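Local coordinates for protein ribokinase RBSK (Mycobacterium tuberculosis, PDB 3GO6) that probably phosphorylates D-ribose at O-5, using ATP and magnesium, to give D-ribose 5-phosphate for nucleotide synthesis or the pentose phosphate pathway, at residues V115-A118 / S119-T123; I197-E200 / H201-N204; A222-V225 / G226-G229. One frame throughout, in Å; residues are numbered along the deposited sequence.

Contact 1. Residues V115-A118 / S119-T123; sequences VVDA and SAENT
Asp117 and Ser119 meet inside the turn that joins two antiparallel strands, and the aspartate side chain can be followed outward from its root. Its CB leads to CG, which sits between the backbone N and the carbonyl carbon (chi1 73°), a rotation that folds the carboxylate back over the turn. At the tip, OD1 is gripped twice by one residue: Ser119 OG donates to it at 2.7 Å on the syn side, 21° out of the carboxylate plane, while Ser119 N reaches OD1 at 2.9 Å from above that plane. Glu121 N adds a weak third bond. Glu121 CB crosses beside the carboxylate, 3.6 Å from Asp117 OD1, a van der Waals contact.

The backbone evidence is direct. Ala120 N donates to Asp117 O at 3.0 Å and closes a type I turn from Asp117 to Ala120; Asp117 N bonds Glu121 O in a nearly straight line (164° at the hydrogen). With its left-handed backbone Ala120 is the G1 bulge of a 3:5 hairpin. Further along, Val115 and Thr123 form an antiparallel hydrogen-bonded pair whose side chains run side by side, Val115 CB 3.7 Å from Thr123 OG1. Val116 and Asn122 make the next, non-hydrogen-bonded pair on the opposite face. There Val116 packs on the metal-site residue Asp242, and Asn122 ND2 bonds Thr243. The Val115 and Thr123 face meets Leu125 and Arg41 of the second subunit. The hairpin belongs to the four-stranded sheet that, as in other ribokinases, forms the lid over the sugar site and the dimer interface.

Contact 2. Residues I197-E200 / H201-N204; sequences IANE and HEAN
A capping box starts the short helix 200-205 where it follows strand 195-199, in a beta-alpha-beta unit of the central sheet of this PfkB-family kinase. Asn199 is the N-cap and Glu202 its partner, and each side chain accepts from the other's backbone. Asn199 OD1 takes Glu202 N at 2.8 Å in an almost perfectly straight bond (176° at the hydrogen), with the donor nearly in line with the amide C=O. In return Glu202 OE1 accepts Asn199 N at 2.9 Å, met on the anti side and 30° out of the carboxylate plane.

The torsions explain the exchange. Asn199 folds its amide back over its own backbone, which turns OD1 onto the first turn of the helix; the Glu202 chain is extended beyond CG and reaches back to the strand end. The two flat groups consequently stack, their planes only 17° apart, with Asn199 CG 3.4 Å from Glu202 OE1. Ser177 OG bonds the other carboxylate oxygen, Glu202 OE2, so the group is held at both ends.

Beyond the box along the helix, Ala203 N donates to Asn199 O and Asn204 N to Glu200 O, the first two helical backbone bonds. Ala198 CB rests against Ala203 CB at 4.1 Å, an apolar seam between strand and helix. Asn199 is predicted to bind ATP; fixing its OD1 on the helix would orient the rest of its amide. His201 and Asn199 also pack on Arg41 and Gly43 of the second subunit. Glu200 OE1 is salt-bridged to Arg223, and one water sits between Glu200 OE1, at 2.6 Å, and Asn204 OD1, bridging the two side chains.

Contact 3. Residues A222-V225 / G226-G229; sequences ARYV and GADG
Tyr224 and Asp228 supply the polar link between a strand and the turn that ends it. The hydrogen bond across the contact runs from Asp228 N to Tyr224 OH, at 3.0 Å and 155° at the hydrogen. With chi1 at 171° the tyrosine ring swings away from its own amide nitrogen and runs toward the turn, delivering the hydroxyl there; His212 ND1 is a second partner of the same oxygen.

Van der Waals contact comes next. Asp228 CB approaches Tyr224 OH to 3.3 Å, its carboxylate plane tilted 21° from the ring, while Gly229 O lies at the ring edge, 3.4 Å from CE2 of Tyr224. Gly226 N lies 3.3 Å from the same Tyr224 CE2. The Gly229 carbonyl also receives a CH...O contact from Val225 CA.

Backbone bonds shape the turn itself. Gly229 N donates to Gly226 O at 2.8 Å, closing a type I turn, and Gly226 N returns a bond to Gly229 O, the reciprocal pair of a tight two-residue hairpin.

A salt bridge fixes the aspartate: its OD2 meets Arg268 NE of helix 265-282. That helix also covers Tyr224 through Leu272, the tyrosine ring stacks on Phe231 of strand 229-233, and on the other flank strand 212-216 pairs with strand 222-226, placing the turn at the margin of the large sheet.

Contacts 2 and 3 share the large sheet, their centres about 13 Å apart, and are joined by a salt bridge, Glu200 OE1 to Arg223 NH2 at 2.8 Å. Contact 1 belongs to the four-stranded sheet, its centre about 19 Å from that of contact 2; both touch the second subunit, whereas contact 3 does not. Contacts 1 and 2 are partly buried beside sugar, metal or nucleotide residues, contact 3 a surface turn. In all three a side chain holds a chain reversal or helix start, by different acceptors: a carboxylate oxygen in contact 1, amide and carboxylate oxygens, each taking the other residue's backbone N-H, in contact 2, and a phenol oxygen in contact 3.

Contact 1. Residues V115-A118 / S119-T123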
ATOM      1  N   VAL A 115      -7.119  -4.485  -2.322  1.00 14.82           N
ATOM      2  CA  VAL A 115      -6.535  -5.798  -2.585  1.00 15.42           C
ATOM      3  C   VAL A 115      -7.580  -6.648  -3.324  1.00 15.91           C
ATOM      4  O   VAL A 115      -8.730  -6.726  -2.894  1.00 15.70           O
ATOM      5  CB  VAL A 115      -6.093  -6.487  -1.277  1.00 15.36           C
ATOM      6  CG1 VAL A 115      -5.277  -7.776  -1.591  1.00 16.27           C
ATOM      7  CG2 VAL A 115      -5.266  -5.530  -0.434  1.00 16.78           C
ATOM      8  N   VAL A 116      -7.174  -7.260  -4.438  1.00 15.80           N
ATOM      9  CA  VAL A 116      -8.110  -7.978  -5.326  1.00 16.29           C
ATOM     10  C   VAL A 116      -7.572  -9.402  -5.418  1.00 16.83           C
ATOM     11  O   VAL A 116      -6.391  -9.596  -5.731  1.00 16.65           O
ATOM     12  CB  VAL A 116      -8.200  -7.322  -6.729  1.00 15.81           C
ATOM     13  CG1 VAL A 116      -9.166  -8.091  -7.662  1.00 15.98           C
ATOM     14  CG2 VAL A 116      -8.629  -5.854  -6.592  1.00 16.90           C
ATOM     15  N   ASP A 117      -8.423 -10.372  -5.082  1.00 17.64           N
ATOM     16  CA  ASP A 117      -8.008 -11.786  -5.050  1.00 18.75           C
ATOM     17  C   ASP A 117      -8.411 -12.561  -6.316  1.00 19.34           C
ATOM     18  O   ASP A 117      -8.953 -11.991  -7.279  1.00 19.58           O
ATOM     19  CB  ASP A 117      -8.466 -12.492  -3.742  1.00 18.92           C
ATOM     20  CG  ASP A 117      -9.991 -12.771  -3.679  1.00 20.43           C
ATOM     21  OD1 ASP A 117     -10.688 -12.796  -4.714  1.00 22.55           O
ATOM     22  OD2 ASP A 117     -10.502 -12.992  -2.556  1.00 24.40           O
ATOM     23  N   ALA A 118      -8.130 -13.865  -6.313  1.00 20.05           N
ATOM     24  CA  ALA A 118      -8.373 -14.707  -7.489  1.00 20.43           C
ATOM     25  C   ALA A 118      -9.840 -14.810  -7.929  1.00 20.95           C
ATOM     26  O   ALA A 118     -10.119 -15.070  -9.107  1.00 21.96           O
ATOM     27  CB  ALA A 118      -7.756 -16.097  -7.268  1.00 20.11           C
ATOM     28  N   SER A 119     -10.775 -14.604  -7.003  1.00 20.93           N
ATOM     29  CA  SER A 119     -12.196 -14.636  -7.341  1.00 21.22           C
ATOM     30  C   SER A 119     -12.756 -13.266  -7.784  1.00 21.50           C
ATOM     31  O   SER A 119     -13.974 -13.127  -8.002  1.00 21.89           O
ATOM     32  CB  SER A 119     -13.002 -15.146  -6.150  1.00 21.42           C
ATOM     33  OG  SER A 119     -12.969 -14.182  -5.106  1.00 23.47           O
ATOM     34  N   ALA A 120     -11.866 -12.274  -7.913  1.00 20.87           N
ATOM     35  CA  ALA A 120     -12.211 -10.872  -8.221  1.00 20.78           C
ATOM     36  C   ALA A 120     -12.854 -10.103  -7.061  1.00 20.77           C
ATOM     37  O   ALA A 120     -13.259  -8.950  -7.228  1.00 20.83           O
ATOM     38  CB  ALA A 120     -13.069 -10.755  -9.503  1.00 20.28           C
ATOM     39  N   GLU A 121     -12.946 -10.733  -5.896  1.00 20.51           N
ATOM     40  CA  GLU A 121     -13.382 -10.048  -4.684  1.00 21.02           C
ATOM     41  C   GLU A 121     -12.307  -9.037  -4.259  1.00 20.05           C
ATOM     42  O   GLU A 121     -11.154  -9.181  -4.633  1.00 20.45           O
ATOM     43  CB  GLU A 121     -13.653 -11.046  -3.554  1.00 21.26           C
ATOM     44  CG  GLU A 121     -14.169 -10.419  -2.242  1.00 25.75           C
ATOM     45  CD  GLU A 121     -15.503  -9.664  -2.396  1.00 29.77           C
ATOM     46  OE1 GLU A 121     -16.553 -10.268  -2.050  1.00 33.34           O
ATOM     47  OE2 GLU A 121     -15.518  -8.489  -2.863  1.00 28.27           O
ATOM     48  N   ASN A 122     -12.697  -8.024  -3.489  1.00 18.68           N
ATOM     49  CA  ASN A 122     -11.770  -6.947  -3.105  1.00 18.39           C
ATOM     50  C   ASN A 122     -11.979  -6.519  -1.654  1.00 17.69           C
ATOM     51  O   ASN A 122     -13.072  -6.705  -1.103  1.00 17.92           O
ATOM     52  CB  ASN A 122     -11.925  -5.746  -4.057  1.00 17.58           C
ATOM     53  CG  ASN A 122     -13.164  -4.889  -3.748  1.00 20.02           C
ATOM     54  OD1 ASN A 122     -13.091  -3.955  -2.948  1.00 21.24           O
ATOM     55  ND2 ASN A 122     -14.291  -5.196  -4.392  1.00 17.14           N
ATOM     56  N   THR A 123     -10.927  -5.987  -1.037  1.00 16.85           N
ATOM     57  CA  THR A 123     -11.036  -5.285   0.243  1.00 16.74           C
ATOM     58  C   THR A 123     -10.481  -3.889   0.049  1.00 16.23           C
ATOM     59  O   THR A 123      -9.610  -3.673  -0.817  1.00 15.42           O
ATOM     60  CB  THR A 123     -10.240  -5.947   1.409  1.00 17.33           C
ATOM     61  OG1 THR A 123      -8.822  -5.909   1.151  1.00 18.48           O
ATOM     62  CG2 THR A 123     -10.692  -7.411   1.657  1.00 18.35           C
TER

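Contact 2. Residues I197-E200 / H201-N204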
ATOM      1  N   ILE A 197     -27.728   4.119  -0.615  1.00 14.35           N
ATOM      2  CA  ILE A 197     -27.125   3.015  -1.372  1.00 14.45           C
ATOM      3  C   ILE A 197     -26.157   2.363  -0.442  1.00 14.36           C
ATOM      4  O   ILE A 197     -25.304   3.034   0.155  1.00 13.56           O
ATOM      5  CB  ILE A 197     -26.364   3.527  -2.624  1.00 13.88           C
ATOM      6  CG1 ILE A 197     -27.300   4.358  -3.513  1.00 14.86           C
ATOM      7  CG2 ILE A 197     -25.707   2.356  -3.412  1.00 14.45           C
ATOM      8  CD1 ILE A 197     -26.552   5.290  -4.506  1.00 16.50           C
ATOM      9  N   ALA A 198     -26.273   1.047  -0.304  1.00 14.08           N
ATOM     10  CA  ALA A 198     -25.409   0.321   0.613  1.00 14.90           C
ATOM     11  C   ALA A 198     -25.395  -1.147   0.265  1.00 15.46           C
ATOM     12  O   ALA A 198     -26.368  -1.646  -0.278  1.00 16.14           O
ATOM     13  CB  ALA A 198     -25.881   0.511   2.046  1.00 15.01           C
ATOM     14  N   ASN A 199     -24.299  -1.842   0.554  1.00 16.50           N
ATOM     15  CA  ASN A 199     -24.346  -3.310   0.487  1.00 17.45           C
ATOM     16  C   ASN A 199     -25.133  -3.853   1.698  1.00 18.84           C
ATOM     17  O   ASN A 199     -25.574  -3.070   2.546  1.00 17.46           O
ATOM     18  CB  ASN A 199     -22.942  -3.946   0.308  1.00 17.57           C
ATOM     19  CG  ASN A 199     -22.034  -3.781   1.517  1.00 19.16           C
ATOM     20  OD1 ASN A 199     -22.470  -3.719   2.673  1.00 19.40           O
ATOM     21  ND2 ASN A 199     -20.741  -3.745   1.250  1.00 20.33           N
ATOM     22  N   GLU A 200     -25.324  -5.166   1.781  1.00 19.90           N
ATOM     23  CA  GLU A 200     -26.154  -5.721   2.869  1.00 21.62           C
ATOM     24  C   GLU A 200     -25.604  -5.401   4.256  1.00 21.29           C
ATOM     25  O   GLU A 200     -26.352  -4.961   5.133  1.00 20.72           O
ATOM     26  CB  GLU A 200     -26.406  -7.231   2.689  1.00 22.37           C
ATOM     27  CG  GLU A 200     -27.344  -7.548   1.518  1.00 26.69           C
ATOM     28  CD  GLU A 200     -28.822  -7.721   1.905  1.00 32.61           C
ATOM     29  OE1 GLU A 200     -29.311  -7.086   2.880  1.00 34.99           O
ATOM     30  OE2 GLU A 200     -29.511  -8.505   1.213  1.00 34.75           O
ATOM     31  N   HIS A 201     -24.296  -5.568   4.442  1.00 21.29           N
ATOM     32  CA  HIS A 201     -23.651  -5.262   5.729  1.00 22.25           C
ATOM     33  C   HIS A 201     -23.755  -3.768   6.089  1.00 21.50           C
ATOM     34  O   HIS A 201     -24.123  -3.400   7.228  1.00 21.53           O
ATOM     35  CB  HIS A 201     -22.192  -5.751   5.726  1.00 23.41           C
ATOM     36  CG  HIS A 201     -21.347  -5.168   6.819  1.00 28.07           C
ATOM     37  ND1 HIS A 201     -21.391  -5.621   8.123  1.00 33.31           N
ATOM     38  CD2 HIS A 201     -20.418  -4.180   6.795  1.00 31.71           C
ATOM     39  CE1 HIS A 201     -20.539  -4.923   8.857  1.00 34.65           C
ATOM     40  NE2 HIS A 201     -19.939  -4.042   8.075  1.00 33.67           N
ATOM     41  N   GLU A 202     -23.451  -2.903   5.127  1.00 19.95           N
ATOM     42  CA  GLU A 202     -23.612  -1.459   5.331  1.00 19.18           C
ATOM     43  C   GLU A 202     -25.081  -1.072   5.590  1.00 18.98           C
ATOM     44  O   GLU A 202     -25.360  -0.193   6.422  1.00 19.60           O
ATOM     45  CB  GLU A 202     -23.065  -0.676   4.124  1.00 18.56           C
ATOM     46  CG  GLU A 202     -21.559  -0.844   3.893  1.00 17.86           C
ATOM     47  CD  GLU A 202     -21.103  -0.481   2.464  1.00 19.04           C
ATOM     48  OE1 GLU A 202     -21.959  -0.353   1.549  1.00 16.93           O
ATOM     49  OE2 GLU A 202     -19.863  -0.344   2.266  1.00 18.47           O
ATOM     50  N   ALA A 203     -26.015  -1.707   4.888  1.00 19.17           N
ATOM     51  CA  ALA A 203     -27.442  -1.403   5.085  1.00 20.29           C
ATOM     52  C   ALA A 203     -27.903  -1.725   6.518  1.00 21.44           C
ATOM     53  O   ALA A 203     -28.683  -0.957   7.115  1.00 21.56           O
ATOM     54  CB  ALA A 203     -28.311  -2.123   4.048  1.00 20.31           C
ATOM     55  N   ASN A 204     -27.406  -2.838   7.064  1.00 22.73           N
ATOM     56  CA  ASN A 204     -27.689  -3.243   8.451  1.00 24.73           C
ATOM     57  C   ASN A 204     -27.235  -2.191   9.468  1.00 24.73           C
ATOM     58  O   ASN A 204     -27.890  -1.994  10.479  1.00 25.20           O
ATOM     59  CB  ASN A 204     -26.988  -4.565   8.804  1.00 25.80           C
ATOM     60  CG  ASN A 204     -27.575  -5.767   8.084  1.00 30.95           C
ATOM     61  OD1 ASN A 204     -28.723  -5.733   7.617  1.00 37.16           O
ATOM     62  ND2 ASN A 204     -26.790  -6.857   8.002  1.00 34.50           N
TER
HETATM   63  O   HOH W   1     -29.074  -5.766   5.140  1.00 37.31           O

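Contact 3. Residues A222-V225 / G226-G229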
ATOM      1  N   ALA A 222     -29.400  -5.476  -7.376  1.00 23.64           N
ATOM      2  CA  ALA A 222     -29.802  -4.689  -6.219  1.00 23.75           C
ATOM      3  C   ALA A 222     -31.214  -5.042  -5.768  1.00 23.99           C
ATOM      4  O   ALA A 222     -32.033  -5.511  -6.562  1.00 24.30           O
ATOM      5  CB  ALA A 222     -29.695  -3.173  -6.524  1.00 23.39           C
ATOM      6  N   ARG A 223     -31.462  -4.826  -4.481  1.00 23.94           N
ATOM      7  CA  ARG A 223     -32.764  -4.989  -3.832  1.00 24.56           C
ATOM      8  C   ARG A 223     -33.244  -3.568  -3.490  1.00 24.12           C
ATOM      9  O   ARG A 223     -32.454  -2.743  -3.017  1.00 22.66           O
ATOM     10  CB  ARG A 223     -32.526  -5.770  -2.541  1.00 25.37           C
ATOM     11  CG  ARG A 223     -33.684  -6.360  -1.851  1.00 29.96           C
ATOM     12  CD  ARG A 223     -33.214  -7.478  -0.876  1.00 32.94           C
ATOM     13  NE  ARG A 223     -32.318  -7.055   0.218  1.00 34.90           N
ATOM     14  CZ  ARG A 223     -32.711  -6.378   1.303  1.00 36.26           C
ATOM     15  NH1 ARG A 223     -33.972  -5.989   1.433  1.00 36.15           N
ATOM     16  NH2 ARG A 223     -31.841  -6.067   2.256  1.00 35.67           N
ATOM     17  N   TYR A 224     -34.519  -3.282  -3.735  1.00 23.08           N
ATOM     18  CA  TYR A 224     -35.126  -2.006  -3.331  1.00 23.48           C
ATOM     19  C   TYR A 224     -36.144  -2.224  -2.199  1.00 24.20           C
ATOM     20  O   TYR A 224     -36.957  -3.156  -2.267  1.00 23.80           O
ATOM     21  CB  TYR A 224     -35.789  -1.335  -4.535  1.00 22.83           C
ATOM     22  CG  TYR A 224     -36.634  -0.131  -4.208  1.00 23.23           C
ATOM     23  CD1 TYR A 224     -36.150   1.163  -4.428  1.00 23.18           C
ATOM     24  CD2 TYR A 224     -37.923  -0.273  -3.673  1.00 21.33           C
ATOM     25  CE1 TYR A 224     -36.907   2.271  -4.122  1.00 22.96           C
ATOM     26  CE2 TYR A 224     -38.699   0.843  -3.368  1.00 23.99           C
ATOM     27  CZ  TYR A 224     -38.187   2.110  -3.594  1.00 23.51           C
ATOM     28  OH  TYR A 224     -38.935   3.215  -3.308  1.00 22.07           O
ATOM     29  N   VAL A 225     -36.069  -1.376  -1.167  1.00 24.34           N
ATOM     30  CA  VAL A 225     -37.086  -1.298  -0.112  1.00 24.40           C
ATOM     31  C   VAL A 225     -37.454   0.172   0.093  1.00 24.52           C
ATOM     32  O   VAL A 225     -36.580   1.005   0.365  1.00 23.71           O
ATOM     33  CB  VAL A 225     -36.599  -1.861   1.242  1.00 25.18           C
ATOM     34  CG1 VAL A 225     -37.766  -1.941   2.251  1.00 25.75           C
ATOM     35  CG2 VAL A 225     -35.943  -3.229   1.082  1.00 25.78           C
ATOM     36  N   GLY A 226     -38.734   0.502  -0.063  1.00 24.19           N
ATOM     37  CA  GLY A 226     -39.187   1.857   0.239  1.00 24.96           C
ATOM     38  C   GLY A 226     -40.575   2.164  -0.260  1.00 26.01           C
ATOM     39  O   GLY A 226     -41.412   1.257  -0.396  1.00 25.63           O
ATOM     40  N   ALA A 227     -40.805   3.443  -0.564  1.00 26.52           N
ATOM     41  CA  ALA A 227     -42.115   3.931  -0.984  1.00 27.90           C
ATOM     42  C   ALA A 227     -42.699   3.184  -2.182  1.00 29.19           C
ATOM     43  O   ALA A 227     -43.924   3.145  -2.338  1.00 29.72           O
ATOM     44  CB  ALA A 227     -42.060   5.431  -1.277  1.00 27.57           C
ATOM     45  N   ASP A 228     -41.837   2.621  -3.034  1.00 29.45           N
ATOM     46  CA  ASP A 228     -42.286   1.873  -4.214  1.00 30.18           C
ATOM     47  C   ASP A 228     -42.534   0.395  -3.910  1.00 30.23           C
ATOM     48  O   ASP A 228     -42.839  -0.385  -4.807  1.00 31.01           O
ATOM     49  CB  ASP A 228     -41.281   2.000  -5.366  1.00 30.42           C
ATOM     50  CG  ASP A 228     -41.226   3.400  -5.959  1.00 31.52           C
ATOM     51  OD1 ASP A 228     -42.139   4.218  -5.689  1.00 32.38           O
ATOM     52  OD2 ASP A 228     -40.259   3.690  -6.707  1.00 31.35           O
ATOM     53  N   GLY A 229     -42.394   0.016  -2.647  1.00 30.42           N
ATOM     54  CA  GLY A 229     -42.538  -1.373  -2.236  1.00 30.79           C
ATOM     55  C   GLY A 229     -41.213  -2.083  -2.023  1.00 30.84           C
ATOM     56  O   GLY A 229     -40.256  -1.491  -1.516  1.00 30.48           O
TER